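Local coordinates for conserved hypothetical protein (Staphylococcus aureus subsp. aureus, PDB 2AP3) that is of unknown function but belongs to a family of putative cell-wall-binding lipoproteins and folds into an elongated antiparallel bundle of helices, at residues D30-I35 and D87-S92; D70-A75 and S142-F147; D77-F82 and A135-V140; K127-Y132 and D179-V184. All blocks are in the same frame, centred on the assembly; numbering follows the deposited sequence.

From the N terminus, helix 10-30 gives way at a turn to helix 33-50. Contact 1 opens at this turn, with 30-35. Contacts 2 and 3 open next, at 70-75 and 77-82 on helix 61-96, before contact 1 closes at 87-92 on that same helix. Both then close on helix 109-150; contact 3 is nested inside the loop of contact 2, and both cross contact 1. Contact 4 opens at 127-132, after contact 1 has closed, and ties helix 109-150 to helix 157-195, crossing contacts 2 and 3. Contacts 2 and 3 meet through the Arg78-Glu143 salt bridge, contacts 3 and 4 through Phe82 and Tyr132, and contacts 1 and 4 through Ile89 and His129.

Contact 1: residues D30-I35 and D87-S92; sequences DDEEPI and DAIKKS
Ile35 lies across Ile89 at about a right angle where the first arm of this antiparallel helical bundle is broken by a short turn and packs on helix 61-96. Ile35 CD1 is the atom that meets Ile89, 3.6 Å from Ile89 CD1 and close to its CG1 as well, while further back Ile35 CG1 rests on Ala88 CB at 3.7 Å. Ala88 is a small residue, and at its level the backbones are close: its CA is 6.3 Å from Glu32 CA. Glu32 sits in the type I turn running from Asp30 to Glu33. Its CG is anti to the carbonyl carbon (chi1 -71°), and from there the extended chain carries the carboxylate to helix 61-96. There Ser92 OG donates a hydrogen bond to Glu32 OE2; the modelled 2.4 Å between the two oxygens is very short, and the exact length is doubtful. Both polar groups have second partners on helix 109-150, Lys125 in a salt bridge with Glu32 OE1 and Tyr126 OH hydrogen-bonded to Ser92 OG, so a third helix joins the junction. A water also bridges the two backbones, donating to Ala88 O at 2.7 Å and only weakly, at 3.5 Å, to Asp31 O.

Contact 2: residues D70-A75 and S142-F147; sequences DLIKNA and SEKTLF
Leu71 lies over one face of the Phe147 ring, and this pair forms the heart of the contact between helix 61-96 and helix 109-150. The leucine CB does the touching: it stands 3.7 Å from the ring centroid and 14° off the ring normal, a CH-pi contact. Beyond CB the side chain crosses the phenylalanine at about a right angle, with CD1 approaching the CD1-CE1 side of the ring and CD2 reaching CZ at 4.1 Å. The backbone takes part as well, Leu71 O lying 3.6 Å from Phe147 CD2. On the opposite face of the ring is Glu143 O, from the preceding turn of the phenylalanine's own helix, so the ring lies between Leu71 CB on one face and Glu143 O on the other. Ile72 comes next and slides past Phe147 in the opposite direction, its CG1 3.6 Å from Phe147 CB. Its other branch, CG2, faces Lys144 CE at 4.1 Å. Lys144 has CG anti to the backbone N (chi1 -175°) and runs out fully extended; its ammonium group is taken up in a salt bridge with Asp76, just beyond the 70-75 segment. One turn on from Leu71, Ala75 CB meets Lys144 CB at 3.9 Å, a small methyl against the root of the lysine. Lys49 of helix 33-50 also touches Leu71 and Phe147. The local axes come within 9.0 Å of each other at 161°, the nearly antiparallel, side-by-side arrangement of neighbouring helices in an elongated four-helix bundle.

Contact 3: residues D77-F82 and A135-V140; sequences DRLKEF and AYKKAV
In the antiparallel bundle, helices 61-96 and 109-150 meet here through an edge-to-face aromatic pair, Tyr136 presenting its edge to the face of Phe82. Tyr136 CD2 stands 3.5 Å above the Phe82 plane, over the ring centre; the centroids are 4.6 Å apart and the planes are inclined by 52°. Both rings have CG anti to their backbone N, and the side chains slide past each other in opposite directions. Leu79 and Val140 instead reach tip to tip, Leu79 CG to Val140 CG1 at 3.7 Å, while Leu79 CD2 sits 3.8 Å from Lys137 CA. The same valine serves two flat groups. Its CG1 lies over one face of the Arg78 guanidinium, towards the rim, and its CG2 lies 3.4 Å above the plane of the Tyr136 ring, again off centre. A water at the edge of both groups joins them: it accepts from Arg78 NH1 at 2.9 Å and is hydrogen-bonded to Tyr136 OH at 2.8 Å. Arg78 bends at chi3 (-71°), and its NE is hydrogen-bonded to Asn74 while NH2 forms a salt bridge with Glu143. Bonds at all three nitrogens probably fix the rotation of the buried guanidinium, and its charge is probably offset by Glu143, with a long, weak ion pair to Asp46 adding to it.

Contact 4: residues K127-Y132 and D179-V184; sequences KLHSDY and DKYTKV
Helices 109-150 and 157-195 pack nearly antiparallel at Leu128 and Tyr181, their local axes approaching to 9.4 Å at 156°. They are consecutive arms of the bundle, and Tyr181 and Leu128 carry most of the packing between them. The tyrosine CG is anti to the backbone N (chi1 -174°), and its ring reaches across to both Leu128 and His129. Leu128 CB comes to the ring's edge, near its plane, 3.9 Å from Tyr181 CD1. His129 crosses the tyrosine in an offset edge-to-face pair, turning its own edge to the face of Tyr181, with centroids 5.4 Å apart and planes at 68°. The closest point is His129 CD2, 3.6 Å from the Tyr181 OH; behind it, His129 CB packs on Tyr181 CE1 at 3.7 Å. The imidazole NE2 is hydrogen-bonded to Glu85 on helix 61-96, which would hold the ring against rotation and links a third helix to the contact. Tyr132 completes the aromatic cluster. Its plane is close to parallel with that of Tyr181, but the rings are slid apart with centroids 6.0 Å from each other, so they barely overlap and this is no true stack. Ile89 and Phe82 of helix 61-96 touch His129 and Tyr132, extending the cluster towards the neighbouring contacts. The branched end of Leu128 also reaches helix 157-195: its CD1 lies 3.7 Å from Lys180 O and 3.8 Å from Val184 CB.

Contact 1: residues D30-I35 and D87-S92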
# COMPACT_ATOMS: atom_id res chain seq x y z
N ASP A 30 6.94 -0.88 12.49
CA ASP A 30 7.85 0.27 12.59
C ASP A 30 8.69 0.45 11.33
O ASP A 30 8.80 1.55 10.80
CB ASP A 30 8.78 0.14 13.80
CG ASP A 30 8.05 0.23 15.13
OD1 ASP A 30 6.87 0.66 15.14
OD2 ASP A 30 8.65 -0.14 16.17
N ASP A 31 9.26 -0.66 10.86
CA ASP A 31 10.16 -0.67 9.70
C ASP A 31 9.45 -0.33 8.37
O ASP A 31 10.12 -0.18 7.33
CB ASP A 31 10.89 -2.02 9.61
CG ASP A 31 11.86 -2.25 10.78
OD1 ASP A 31 12.42 -3.37 10.87
OD2 ASP A 31 12.06 -1.34 11.61
N GLU A 32 8.12 -0.22 8.42
CA GLU A 32 7.32 0.22 7.26
C GLU A 32 7.12 1.73 7.22
O GLU A 32 6.39 2.23 6.36
CB GLU A 32 5.94 -0.47 7.27
CG GLU A 32 5.99 -1.95 6.94
CD GLU A 32 4.63 -2.64 7.07
OE1 GLU A 32 3.59 -1.97 7.23
OE2 GLU A 32 4.60 -3.87 6.98
N GLU A 33 7.73 2.45 8.15
CA GLU A 33 7.61 3.92 8.19
C GLU A 33 7.95 4.60 6.85
O GLU A 33 7.28 5.56 6.45
CB GLU A 33 8.42 4.51 9.35
CG GLU A 33 8.17 6.00 9.60
CD GLU A 33 9.06 6.91 8.77
OE1 GLU A 33 8.75 8.12 8.65
OE2 GLU A 33 10.08 6.41 8.22
N PRO A 34 9.00 4.11 6.16
CA PRO A 34 9.29 4.60 4.80
C PRO A 34 8.12 4.62 3.81
O PRO A 34 8.16 5.41 2.87
CB PRO A 34 10.38 3.64 4.32
CG PRO A 34 11.13 3.32 5.59
CD PRO A 34 10.04 3.15 6.60
N ILE A 35 7.10 3.78 4.00
CA ILE A 35 5.88 3.82 3.17
C ILE A 35 5.16 5.16 3.35
O ILE A 35 4.57 5.69 2.39
CB ILE A 35 4.95 2.59 3.46
CG1 ILE A 35 5.70 1.30 3.11
CG2 ILE A 35 3.61 2.71 2.72
CD1 ILE A 35 4.92 0.04 3.45
N ASP A 87 8.65 -2.58 -2.39
CA ASP A 87 9.86 -3.20 -1.82
C ASP A 87 9.74 -3.31 -0.30
O ASP A 87 10.18 -4.29 0.30
CB ASP A 87 11.13 -2.42 -2.21
CG ASP A 87 11.47 -2.53 -3.71
OD1 ASP A 87 10.92 -3.38 -4.44
OD2 ASP A 87 12.34 -1.75 -4.17
N ALA A 88 9.11 -2.32 0.33
CA ALA A 88 9.00 -2.30 1.78
C ALA A 88 8.07 -3.41 2.24
O ALA A 88 8.36 -4.11 3.21
CB ALA A 88 8.48 -0.97 2.25
N ILE A 89 6.96 -3.57 1.53
CA ILE A 89 5.99 -4.60 1.89
C ILE A 89 6.60 -5.97 1.66
O ILE A 89 6.35 -6.91 2.43
CB ILE A 89 4.64 -4.41 1.16
CG1 ILE A 89 3.94 -3.15 1.70
CG2 ILE A 89 3.76 -5.67 1.27
CD1 ILE A 89 3.53 -3.29 3.20
N LYS A 90 7.42 -6.09 0.62
CA LYS A 90 8.16 -7.34 0.39
C LYS A 90 9.05 -7.64 1.60
O LYS A 90 9.07 -8.79 2.09
CB LYS A 90 8.96 -7.30 -0.92
CG LYS A 90 9.72 -8.59 -1.21
CD LYS A 90 10.13 -8.66 -2.68
CE LYS A 90 11.33 -9.59 -2.91
NZ LYS A 90 11.02 -11.04 -2.73
N LYS A 91 9.74 -6.62 2.09
CA LYS A 91 10.67 -6.77 3.23
C LYS A 91 9.89 -7.15 4.49
O LYS A 91 10.29 -8.06 5.22
CB LYS A 91 11.45 -5.47 3.44
CG LYS A 91 12.37 -5.43 4.67
CD LYS A 91 13.01 -4.04 4.80
CE LYS A 91 13.48 -3.72 6.21
NZ LYS A 91 14.70 -4.46 6.59
N SER A 92 8.77 -6.47 4.70
CA SER A 92 7.90 -6.71 5.84
C SER A 92 7.38 -8.15 5.86
O SER A 92 7.42 -8.83 6.90
CB SER A 92 6.74 -5.69 5.79
OG SER A 92 5.78 -5.92 6.80
O HOH W 1 9.70 -2.90 5.24

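Contact 2: residues D70-A75 and S142-F147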
# COMPACT_ATOMS: atom_id res chain seq x y z
N ASP A 70 6.24 16.33 -19.76
CA ASP A 70 6.32 16.38 -18.30
C ASP A 70 5.31 15.44 -17.62
O ASP A 70 5.58 14.86 -16.53
CB ASP A 70 6.12 17.81 -17.83
CG ASP A 70 7.35 18.67 -18.08
OD1 ASP A 70 8.43 18.16 -18.45
OD2 ASP A 70 7.23 19.90 -17.84
N LEU A 71 4.14 15.31 -18.24
CA LEU A 71 3.13 14.39 -17.73
C LEU A 71 3.57 12.93 -17.84
O LEU A 71 3.33 12.14 -16.93
CB LEU A 71 1.80 14.60 -18.43
CG LEU A 71 1.07 15.86 -17.95
CD1 LEU A 71 0.00 16.25 -18.98
CD2 LEU A 71 0.46 15.64 -16.54
N ILE A 72 4.28 12.60 -18.92
CA ILE A 72 4.81 11.24 -19.09
C ILE A 72 5.84 10.99 -18.01
O ILE A 72 5.76 9.99 -17.30
CB ILE A 72 5.44 11.06 -20.49
CG1 ILE A 72 4.34 11.14 -21.55
CG2 ILE A 72 6.22 9.73 -20.58
CD1 ILE A 72 4.85 11.20 -22.99
N LYS A 73 6.77 11.94 -17.85
CA LYS A 73 7.83 11.81 -16.85
C LYS A 73 7.22 11.66 -15.46
O LYS A 73 7.68 10.84 -14.64
CB LYS A 73 8.74 13.04 -16.85
CG LYS A 73 9.95 12.93 -15.89
CD LYS A 73 10.93 14.07 -16.06
CE LYS A 73 12.05 13.99 -15.02
NZ LYS A 73 11.58 14.23 -13.64
N ASN A 74 6.19 12.45 -15.20
CA ASN A 74 5.54 12.45 -13.89
C ASN A 74 4.88 11.09 -13.56
O ASN A 74 4.92 10.61 -12.41
CB ASN A 74 4.54 13.61 -13.83
CG ASN A 74 3.75 13.63 -12.54
OD1 ASN A 74 2.73 12.95 -12.39
ND2 ASN A 74 4.21 14.44 -11.59
N ALA A 75 4.29 10.46 -14.58
CA ALA A 75 3.73 9.11 -14.38
C ALA A 75 4.87 8.13 -14.07
O ALA A 75 4.76 7.34 -13.11
CB ALA A 75 2.92 8.69 -15.60
N SER A 142 -2.16 3.61 -17.09
CA SER A 142 -3.21 4.01 -18.06
C SER A 142 -3.22 5.54 -18.30
O SER A 142 -3.58 6.00 -19.39
CB SER A 142 -4.59 3.49 -17.65
OG SER A 142 -5.01 4.13 -16.48
N GLU A 143 -2.74 6.30 -17.31
CA GLU A 143 -2.52 7.75 -17.48
C GLU A 143 -1.37 7.94 -18.47
O GLU A 143 -1.50 8.70 -19.44
CB GLU A 143 -2.23 8.43 -16.14
CG GLU A 143 -3.50 8.53 -15.26
CD GLU A 143 -3.28 8.94 -13.81
OE1 GLU A 143 -2.16 8.85 -13.30
OE2 GLU A 143 -4.30 9.29 -13.15
N LYS A 144 -0.27 7.24 -18.21
CA LYS A 144 0.87 7.27 -19.11
C LYS A 144 0.48 6.96 -20.57
O LYS A 144 0.92 7.64 -21.50
CB LYS A 144 2.01 6.39 -18.61
CG LYS A 144 3.28 6.52 -19.50
CD LYS A 144 4.49 5.72 -18.98
CE LYS A 144 5.63 5.67 -20.03
NZ LYS A 144 6.76 4.87 -19.47
N THR A 145 -0.36 5.95 -20.77
CA THR A 145 -0.84 5.59 -22.10
C THR A 145 -1.57 6.78 -22.78
O THR A 145 -1.35 7.06 -23.95
CB THR A 145 -1.74 4.36 -21.99
OG1 THR A 145 -0.93 3.26 -21.58
CG2 THR A 145 -2.41 4.03 -23.30
N LEU A 146 -2.41 7.47 -22.02
CA LEU A 146 -3.06 8.66 -22.58
C LEU A 146 -2.01 9.72 -22.93
O LEU A 146 -2.08 10.32 -24.00
CB LEU A 146 -4.10 9.22 -21.62
CG LEU A 146 -4.69 10.61 -21.94
CD1 LEU A 146 -5.31 10.62 -23.36
CD2 LEU A 146 -5.70 11.05 -20.90
N PHE A 147 -1.04 9.95 -22.04
CA PHE A 147 -0.07 11.01 -22.33
C PHE A 147 0.81 10.71 -23.53
O PHE A 147 1.12 11.63 -24.32
CB PHE A 147 0.77 11.36 -21.08
CG PHE A 147 -0.06 11.69 -19.87
CD1 PHE A 147 -1.24 12.42 -19.98
CD2 PHE A 147 0.33 11.24 -18.61
CE1 PHE A 147 -2.04 12.72 -18.85
CE2 PHE A 147 -0.46 11.52 -17.48
CZ PHE A 147 -1.64 12.28 -17.60

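Contact 3: residues D77-F82 and A135-V140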
# COMPACT_ATOMS: atom_id res chain seq x y z
N ASP A 77 7.64 8.89 -12.68
CA ASP A 77 8.18 9.27 -11.39
C ASP A 77 7.33 8.70 -10.27
O ASP A 77 7.84 8.24 -9.25
CB ASP A 77 8.21 10.81 -11.25
CG ASP A 77 9.30 11.45 -12.07
OD1 ASP A 77 10.19 10.74 -12.59
OD2 ASP A 77 9.23 12.70 -12.22
N ARG A 78 6.02 8.72 -10.46
CA ARG A 78 5.12 8.17 -9.45
C ARG A 78 5.28 6.67 -9.34
O ARG A 78 5.38 6.12 -8.25
CB ARG A 78 3.67 8.57 -9.75
CG ARG A 78 3.42 10.05 -9.45
CD ARG A 78 1.98 10.47 -9.77
NE ARG A 78 1.69 10.51 -11.21
CZ ARG A 78 0.60 9.98 -11.78
NH1 ARG A 78 -0.32 9.37 -11.04
NH2 ARG A 78 0.44 10.10 -13.09
N LEU A 79 5.35 5.99 -10.49
CA LEU A 79 5.60 4.55 -10.45
C LEU A 79 6.95 4.20 -9.81
O LEU A 79 7.05 3.21 -9.05
CB LEU A 79 5.54 3.99 -11.87
CG LEU A 79 4.15 3.96 -12.49
CD1 LEU A 79 4.22 3.76 -14.01
CD2 LEU A 79 3.24 2.87 -11.82
N LYS A 80 7.97 4.98 -10.09
CA LYS A 80 9.30 4.71 -9.54
C LYS A 80 9.25 4.88 -8.01
O LYS A 80 9.73 4.02 -7.25
CB LYS A 80 10.33 5.64 -10.17
CG LYS A 80 11.77 5.42 -9.69
CD LYS A 80 12.24 3.99 -9.92
CE LYS A 80 12.29 3.66 -11.41
NZ LYS A 80 12.69 2.24 -11.71
N GLU A 81 8.66 5.98 -7.55
CA GLU A 81 8.53 6.17 -6.11
C GLU A 81 7.72 5.04 -5.48
O GLU A 81 8.07 4.52 -4.41
CB GLU A 81 7.92 7.56 -5.83
CG GLU A 81 7.94 7.99 -4.37
CD GLU A 81 9.32 8.01 -3.72
OE1 GLU A 81 10.36 8.26 -4.38
OE2 GLU A 81 9.35 7.82 -2.49
N PHE A 82 6.65 4.59 -6.15
CA PHE A 82 5.83 3.52 -5.59
C PHE A 82 6.59 2.20 -5.41
O PHE A 82 6.26 1.42 -4.54
CB PHE A 82 4.56 3.33 -6.41
CG PHE A 82 3.58 2.37 -5.82
CD1 PHE A 82 2.91 2.68 -4.65
CD2 PHE A 82 3.33 1.16 -6.43
CE1 PHE A 82 1.98 1.78 -4.12
CE2 PHE A 82 2.41 0.24 -5.90
CZ PHE A 82 1.75 0.57 -4.73
N ALA A 135 -3.40 -2.67 -8.80
CA ALA A 135 -4.45 -1.73 -9.22
C ALA A 135 -3.87 -0.30 -9.37
O ALA A 135 -4.23 0.43 -10.29
CB ALA A 135 -5.60 -1.74 -8.22
N TYR A 136 -2.98 0.08 -8.45
CA TYR A 136 -2.38 1.39 -8.52
C TYR A 136 -1.52 1.52 -9.77
O TYR A 136 -1.66 2.48 -10.54
CB TYR A 136 -1.55 1.69 -7.25
CG TYR A 136 -0.86 3.03 -7.34
CD1 TYR A 136 -1.60 4.21 -7.27
CD2 TYR A 136 0.52 3.11 -7.55
CE1 TYR A 136 -0.98 5.45 -7.40
CE2 TYR A 136 1.16 4.38 -7.67
CZ TYR A 136 0.40 5.53 -7.58
OH TYR A 136 1.02 6.77 -7.71
N LYS A 137 -0.63 0.54 -9.99
CA LYS A 137 0.22 0.57 -11.20
C LYS A 137 -0.60 0.58 -12.50
O LYS A 137 -0.26 1.31 -13.45
CB LYS A 137 1.21 -0.59 -11.18
CG LYS A 137 2.24 -0.43 -10.08
CD LYS A 137 3.34 -1.50 -10.19
CE LYS A 137 2.90 -2.83 -9.70
NZ LYS A 137 4.10 -3.73 -9.67
N LYS A 138 -1.68 -0.18 -12.53
CA LYS A 138 -2.52 -0.22 -13.73
C LYS A 138 -3.07 1.18 -13.99
O LYS A 138 -3.07 1.66 -15.12
CB LYS A 138 -3.65 -1.25 -13.56
CG LYS A 138 -4.44 -1.46 -14.80
CD LYS A 138 -5.62 -2.35 -14.51
CE LYS A 138 -6.51 -2.49 -15.71
NZ LYS A 138 -5.87 -3.35 -16.71
N ALA A 139 -3.54 1.81 -12.92
CA ALA A 139 -4.14 3.15 -13.07
C ALA A 139 -3.10 4.16 -13.59
O ALA A 139 -3.35 4.87 -14.58
CB ALA A 139 -4.73 3.60 -11.75
N VAL A 140 -1.93 4.23 -12.96
CA VAL A 140 -0.90 5.22 -13.35
C VAL A 140 -0.37 4.91 -14.75
O VAL A 140 -0.21 5.82 -15.57
CB VAL A 140 0.25 5.29 -12.32
CG1 VAL A 140 1.29 6.29 -12.77
CG2 VAL A 140 -0.29 5.67 -10.98
O HOH W 2 -0.66 8.92 -8.18

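Contact 4: residues K127-Y132 and D179-V184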
# COMPACT_ATOMS: atom_id res chain seq x y z
N LYS A 127 -1.48 -10.08 1.08
CA LYS A 127 -2.14 -10.42 -0.17
C LYS A 127 -2.92 -9.22 -0.73
O LYS A 127 -2.87 -8.93 -1.93
CB LYS A 127 -3.06 -11.63 0.03
CG LYS A 127 -3.69 -12.12 -1.27
CD LYS A 127 -4.64 -13.28 -1.07
CE LYS A 127 -5.45 -13.51 -2.33
NZ LYS A 127 -6.44 -14.61 -2.17
N LEU A 128 -3.64 -8.53 0.14
CA LEU A 128 -4.42 -7.40 -0.33
C LEU A 128 -3.51 -6.25 -0.76
O LEU A 128 -3.87 -5.49 -1.66
CB LEU A 128 -5.43 -6.94 0.72
CG LEU A 128 -6.76 -7.71 0.76
CD1 LEU A 128 -7.57 -7.23 1.97
CD2 LEU A 128 -7.55 -7.51 -0.54
N HIS A 129 -2.33 -6.14 -0.16
CA HIS A 129 -1.42 -5.11 -0.67
C HIS A 129 -0.98 -5.39 -2.11
O HIS A 129 -0.88 -4.46 -2.92
CB HIS A 129 -0.18 -4.91 0.20
CG HIS A 129 0.58 -3.69 -0.21
ND1 HIS A 129 1.56 -3.73 -1.18
CD2 HIS A 129 0.42 -2.39 0.12
CE1 HIS A 129 2.00 -2.50 -1.40
NE2 HIS A 129 1.35 -1.67 -0.60
N SER A 130 -0.70 -6.65 -2.41
CA SER A 130 -0.37 -7.04 -3.79
C SER A 130 -1.48 -6.65 -4.78
O SER A 130 -1.20 -6.11 -5.86
CB SER A 130 -0.10 -8.55 -3.87
OG SER A 130 0.20 -8.93 -5.20
N ASP A 131 -2.74 -6.89 -4.41
CA ASP A 131 -3.88 -6.49 -5.24
C ASP A 131 -3.90 -4.97 -5.40
O ASP A 131 -4.10 -4.43 -6.50
CB ASP A 131 -5.19 -6.93 -4.57
CG ASP A 131 -5.38 -8.43 -4.55
OD1 ASP A 131 -4.69 -9.15 -5.30
OD2 ASP A 131 -6.25 -8.88 -3.77
N TYR A 132 -3.71 -4.27 -4.29
CA TYR A 132 -3.67 -2.80 -4.30
C TYR A 132 -2.54 -2.26 -5.22
O TYR A 132 -2.75 -1.36 -6.05
CB TYR A 132 -3.57 -2.27 -2.85
CG TYR A 132 -3.19 -0.81 -2.76
CD1 TYR A 132 -4.10 0.18 -3.07
CD2 TYR A 132 -1.89 -0.43 -2.39
CE1 TYR A 132 -3.76 1.52 -3.00
CE2 TYR A 132 -1.52 0.93 -2.32
CZ TYR A 132 -2.48 1.89 -2.63
OH TYR A 132 -2.16 3.24 -2.57
N ASP A 179 -10.16 0.46 -0.51
CA ASP A 179 -11.15 0.28 0.57
C ASP A 179 -10.98 -1.06 1.31
O ASP A 179 -11.05 -1.13 2.55
CB ASP A 179 -12.61 0.36 0.04
CG ASP A 179 -13.07 1.80 -0.23
OD1 ASP A 179 -12.30 2.75 0.02
OD2 ASP A 179 -14.24 1.97 -0.68
N LYS A 180 -10.79 -2.14 0.56
CA LYS A 180 -10.58 -3.46 1.15
C LYS A 180 -9.29 -3.50 1.97
O LYS A 180 -9.23 -4.14 3.03
CB LYS A 180 -10.54 -4.52 0.06
CG LYS A 180 -11.86 -4.77 -0.63
CD LYS A 180 -11.83 -6.10 -1.38
CE LYS A 180 -13.23 -6.54 -1.79
NZ LYS A 180 -13.81 -5.70 -2.88
N TYR A 181 -8.25 -2.82 1.48
CA TYR A 181 -6.96 -2.81 2.16
C TYR A 181 -7.06 -2.03 3.47
O TYR A 181 -6.57 -2.47 4.50
CB TYR A 181 -5.85 -2.24 1.26
CG TYR A 181 -4.47 -2.36 1.88
CD1 TYR A 181 -3.92 -3.61 2.17
CD2 TYR A 181 -3.70 -1.22 2.15
CE1 TYR A 181 -2.67 -3.72 2.73
CE2 TYR A 181 -2.45 -1.33 2.71
CZ TYR A 181 -1.94 -2.59 3.00
OH TYR A 181 -0.70 -2.70 3.55
N THR A 182 -7.70 -0.87 3.42
CA THR A 182 -7.90 -0.07 4.63
C THR A 182 -8.69 -0.86 5.67
O THR A 182 -8.36 -0.85 6.87
CB THR A 182 -8.55 1.29 4.30
OG1 THR A 182 -7.70 2.02 3.41
CG2 THR A 182 -8.76 2.13 5.57
N LYS A 183 -9.72 -1.59 5.20
CA LYS A 183 -10.45 -2.52 6.06
C LYS A 183 -9.54 -3.54 6.75
O LYS A 183 -9.71 -3.80 7.95
CB LYS A 183 -11.56 -3.25 5.30
CG LYS A 183 -12.86 -2.46 5.16
CD LYS A 183 -14.01 -3.44 4.97
CE LYS A 183 -15.33 -2.73 4.68
NZ LYS A 183 -16.43 -3.72 4.51
N VAL A 184 -8.59 -4.11 6.02
CA VAL A 184 -7.75 -5.17 6.59
C VAL A 184 -6.76 -4.59 7.60
O VAL A 184 -6.44 -5.24 8.60
CB VAL A 184 -7.03 -6.06 5.52
CG1 VAL A 184 -5.89 -5.31 4.85
CG2 VAL A 184 -6.50 -7.34 6.17